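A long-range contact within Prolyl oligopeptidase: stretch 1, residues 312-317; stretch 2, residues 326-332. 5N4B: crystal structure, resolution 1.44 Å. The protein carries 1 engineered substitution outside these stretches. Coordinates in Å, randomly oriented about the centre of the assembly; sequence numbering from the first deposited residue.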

ATOM      1  N   ALA A 312     -22.460   1.466  -7.281  1.00 17.80           N
ATOM      2  CA  ALA A 312     -22.410   2.689  -8.086  1.00 18.37           C
ATOM      3  C   ALA A 312     -21.367   3.691  -7.596  1.00 18.15           C
ATOM      4  O   ALA A 312     -20.849   4.483  -8.390  1.00 20.72           O
ATOM      5  N   ALA A 313     -21.035   3.669  -6.307  1.00 14.56           N
ATOM      6  CA  ALA A 313     -20.175   4.696  -5.754  1.00 13.82           C
ATOM      7  C   ALA A 313     -19.513   4.175  -4.484  1.00 12.88           C
ATOM      8  O   ALA A 313     -19.906   3.140  -3.930  1.00 13.11           O
ATOM      9  N   ASP A 314     -18.517   4.921  -4.026  1.00 11.84           N
ATOM     10  CA  ASP A 314     -17.772   4.662  -2.793  1.00 10.67           C
ATOM     11  C   ASP A 314     -18.488   5.365  -1.647  1.00 11.78           C
ATOM     12  O   ASP A 314     -18.816   6.547  -1.772  1.00 12.52           O
ATOM     13  N   TYR A 315     -18.805   4.634  -0.583  1.00 10.71           N
ATOM     14  CA  TYR A 315     -19.411   5.210   0.610  1.00 10.32           C
ATOM     15  C   TYR A 315     -18.629   4.735   1.826  1.00 11.26           C
ATOM     16  O   TYR A 315     -18.466   3.529   2.022  1.00 12.14           O
ATOM     17  N   ASN A 316     -18.166   5.666   2.644  1.00 10.06           N
ATOM     18  CA  ASN A 316     -17.455   5.349   3.868  1.00 10.40           C
ATOM     19  C   ASN A 316     -17.994   6.219   5.002  1.00 10.73           C
ATOM     20  O   ASN A 316     -17.982   7.446   4.893  1.00 11.21           O
ATOM     21  N   ILE A 317     -18.416   5.613   6.098  1.00  9.85           N
ATOM     22  CA  ILE A 317     -18.995   6.376   7.192  1.00 11.08           C
ATOM     23  C   ILE A 317     -17.953   7.241   7.889  1.00 10.57           C
ATOM     24  O   ILE A 317     -16.848   6.782   8.214  1.00 12.30           O
ATOM     25  N   TYR A 326     -23.213  10.832   8.556  1.00 10.99           N
ATOM     26  CA  TYR A 326     -22.304  11.617   7.725  1.00 10.63           C
ATOM     27  C   TYR A 326     -21.372  10.657   6.999  1.00 10.47           C
ATOM     28  O   TYR A 326     -20.757   9.780   7.639  1.00 10.28           O
ATOM     29  N   ILE A 327     -21.261  10.806   5.679  1.00 10.18           N
ATOM     30  CA  ILE A 327     -20.632   9.814   4.827  1.00  9.11           C
ATOM     31  C   ILE A 327     -19.748  10.517   3.825  1.00  8.90           C
ATOM     32  O   ILE A 327     -20.198  11.450   3.133  1.00 10.35           O
ATOM     33  N   LYS A 328     -18.521  10.011   3.660  1.00  8.16           N
ATOM     34  CA  LYS A 328     -17.664  10.455   2.571  1.00  8.96           C
ATOM     35  C   LYS A 328     -18.000   9.615   1.354  1.00 11.00           C
ATOM     36  O   LYS A 328     -18.050   8.388   1.447  1.00  9.34           O
ATOM     37  N   THR A 329     -18.266  10.247   0.230  1.00 10.15           N
ATOM     38  CA  THR A 329     -18.754   9.534  -0.950  1.00 10.29           C
ATOM     39  C   THR A 329     -18.271  10.199  -2.216  1.00 10.36           C
ATOM     40  O   THR A 329     -18.005  11.402  -2.241  1.00 10.77           O
ATOM     41  N   ASN A 330     -18.200   9.406  -3.287  1.00  9.85           N
ATOM     42  CA  ASN A 330     -18.028   9.948  -4.640  1.00 10.23           C
ATOM     43  C   ASN A 330     -19.294   9.840  -5.503  1.00 11.72           C
ATOM     44  O   ASN A 330     -19.220   9.998  -6.719  1.00 13.04           O
ATOM     45  N   LEU A 331     -20.460   9.599  -4.866  1.00 11.79           N
ATOM     46  CA  LEU A 331     -21.737   9.580  -5.595  1.00 12.91           C
ATOM     47  C   LEU A 331     -21.945  10.882  -6.344  1.00 14.39           C
ATOM     48  O   LEU A 331     -22.054  11.951  -5.725  1.00 14.57           O
ATOM     49  N   ASN A 332     -21.973  10.793  -7.659  1.00 15.97           N
ATOM     50  CA  ASN A 332     -22.161  11.972  -8.505  1.00 18.55           C
ATOM     51  C   ASN A 332     -21.136  13.047  -8.209  1.00 15.97           C
ATOM     52  O   ASN A 332     -21.374  14.235  -8.408  1.00 18.35           O
TER

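The side chains of Tyr-315, Ile-317, Ile-327 and Thr-329 share one face of the antiparallel strands 315-317 and 326-329; the first three form its apolar centre, and Thr-329 adds a hydroxyl beside the Tyr-315 ring. Tyr-315 (chi1 m, chi2 86°) sets CB 4.0 Å from CG2 of Ile-327, which lies at the ring edge, near its plane; Thr-329 OG1 sits over one ring face, 3.6 Å from Tyr-315 CD2. The ring then reaches along the second stretch, so that Tyr-315 OH comes 3.4 Å from CD2 of Leu-331 (t, p). Ile-317 (m, m) brings CD1 to 3.9 Å from CG1 of Ile-327 (m, t). Ala-313 points toward the second stretch, its CB 4.0 Å from Leu-331 CB. Thr-329 (t) ties this face to the backbone: its OG1 donates to Asp-314 O (2.8 Å) and accepts from Leu-331 N (3.0 Å). Asn-330 (p) turns its end inward, and its OD1 accepts a nearly linear bond from Asp-314 N (2.8 Å). On the other face lie Asn-316 (t) and Lys-328 (t, t, p, p), whose backbones pair through Asn-316 N to Lys-328 O (3.0 Å) and Lys-328 N to Asn-316 O (2.9 Å). At this polar edge water 1 accepts from Lys-328 NZ (2.9 Å) and donates to Lys-328 O (2.8 Å) and, weakly, to Asp-314 OD1 (2.8 Å), linking the two charged side chains indirectly.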

ATOM      1  CB  ALA A 312     -23.759   3.368  -8.127  1.00 20.58           C
ATOM      2  CB  ALA A 313     -20.999   5.961  -5.460  1.00 15.49           C
ATOM      3  CB  ASP A 314     -16.384   5.284  -3.028  1.00 13.46           C
ATOM      4  CG  ASP A 314     -15.371   5.101  -1.896  1.00 13.68           C
ATOM      5  OD1 ASP A 314     -15.746   4.814  -0.758  1.00 14.40           O
ATOM      6  OD2 ASP A 314     -14.153   5.314  -2.167  1.00 13.65           O
ATOM      7  CB  TYR A 315     -20.849   4.743   0.762  1.00 13.10           C
ATOM      8  CG  TYR A 315     -21.841   5.162  -0.287  1.00 13.35           C
ATOM      9  CD1 TYR A 315     -21.991   4.401  -1.452  1.00 12.38           C
ATOM     10  CD2 TYR A 315     -22.643   6.293  -0.127  1.00 12.30           C
ATOM     11  CE1 TYR A 315     -22.894   4.728  -2.402  1.00 14.12           C
ATOM     12  CE2 TYR A 315     -23.541   6.615  -1.078  1.00 12.79           C
ATOM     13  CZ  TYR A 315     -23.681   5.846  -2.203  1.00 13.93           C
ATOM     14  OH  TYR A 315     -24.670   6.194  -3.108  1.00 17.94           O
ATOM     15  CB  ASN A 316     -15.945   5.546   3.675  1.00 11.65           C
ATOM     16  CG  ASN A 316     -15.126   4.990   4.847  1.00 12.60           C
ATOM     17  OD1 ASN A 316     -14.647   5.741   5.655  1.00 14.91           O
ATOM     18  ND2 ASN A 316     -15.075   3.663   4.976  1.00 16.23           N
ATOM     19  CB  ILE A 317     -19.590   5.436   8.252  1.00 12.05           C
ATOM     20  CG1 ILE A 317     -20.630   4.492   7.674  1.00 15.55           C
ATOM     21  CG2 ILE A 317     -20.179   6.258   9.428  1.00 15.26           C
ATOM     22  CD1 ILE A 317     -21.740   5.162   7.001  1.00 17.62           C
ATOM     23  CB  TYR A 326     -21.477  12.554   8.616  1.00 11.16           C
ATOM     24  CG  TYR A 326     -22.230  13.677   9.263  1.00 11.25           C
ATOM     25  CD1 TYR A 326     -23.143  13.438  10.286  1.00 14.99           C
ATOM     26  CD2 TYR A 326     -22.035  14.987   8.878  1.00 12.04           C
ATOM     27  CE1 TYR A 326     -23.856  14.498  10.886  1.00 16.89           C
ATOM     28  CE2 TYR A 326     -22.726  16.030   9.442  1.00 14.66           C
ATOM     29  CZ  TYR A 326     -23.616  15.791  10.452  1.00 15.08           C
ATOM     30  OH  TYR A 326     -24.303  16.799  11.088  1.00 16.97           O
ATOM     31  CB  ILE A 327     -21.681   8.968   4.094  1.00  9.82           C
ATOM     32  CG1 ILE A 327     -22.703   8.400   5.098  1.00 12.34           C
ATOM     33  CG2 ILE A 327     -21.020   7.854   3.319  1.00 13.13           C
ATOM     34  CD1 ILE A 327     -23.800   7.481   4.487  1.00 14.29           C
ATOM     35  CB  LYS A 328     -16.197  10.265   2.927  1.00 10.00           C
ATOM     36  CG  LYS A 328     -15.240  10.748   1.814  1.00 10.18           C
ATOM     37  CD  LYS A 328     -13.756  10.779   2.202  1.00 11.55           C
ATOM     38  CE  LYS A 328     -13.141   9.437   2.507  1.00 13.84           C
ATOM     39  NZ  LYS A 328     -13.066   8.565   1.324  1.00 13.88           N
ATOM     40  CB  THR A 329     -20.299   9.406  -0.953  1.00 11.37           C
ATOM     41  OG1 THR A 329     -20.745   8.598  -2.048  1.00 12.05           O
ATOM     42  CG2 THR A 329     -20.940  10.739  -1.154  1.00 13.60           C
ATOM     43  CB  ASN A 330     -16.787   9.374  -5.338  1.00  9.54           C
ATOM     44  CG  ASN A 330     -16.917   7.928  -5.618  1.00 12.83           C
ATOM     45  OD1 ASN A 330     -17.965   7.335  -5.401  1.00 13.26           O
ATOM     46  ND2 ASN A 330     -15.854   7.326  -6.159  1.00 14.59           N
ATOM     47  CB  LEU A 331     -22.872   9.353  -4.592  1.00 16.99           C
ATOM     48  CG  LEU A 331     -24.279   9.507  -5.145  1.00 23.35           C
ATOM     49  CD1 LEU A 331     -24.491   8.473  -6.158  1.00 23.15           C
ATOM     50  CD2 LEU A 331     -25.296   9.359  -4.039  1.00 25.92           C
ATOM     51  CB  ASN A 332     -23.563  12.562  -8.362  1.00 20.78           C
ATOM     52  CG  ASN A 332     -24.621  11.609  -8.749  1.00 30.19           C
ATOM     53  OD1 ASN A 332     -24.495  10.935  -9.756  1.00 30.43           O
ATOM     54  ND2 ASN A 332     -25.666  11.521  -7.931  1.00 31.16           N
TER
HETATM   55  O   HOH W   1     -15.608   7.317   0.556  1.00 10.74           O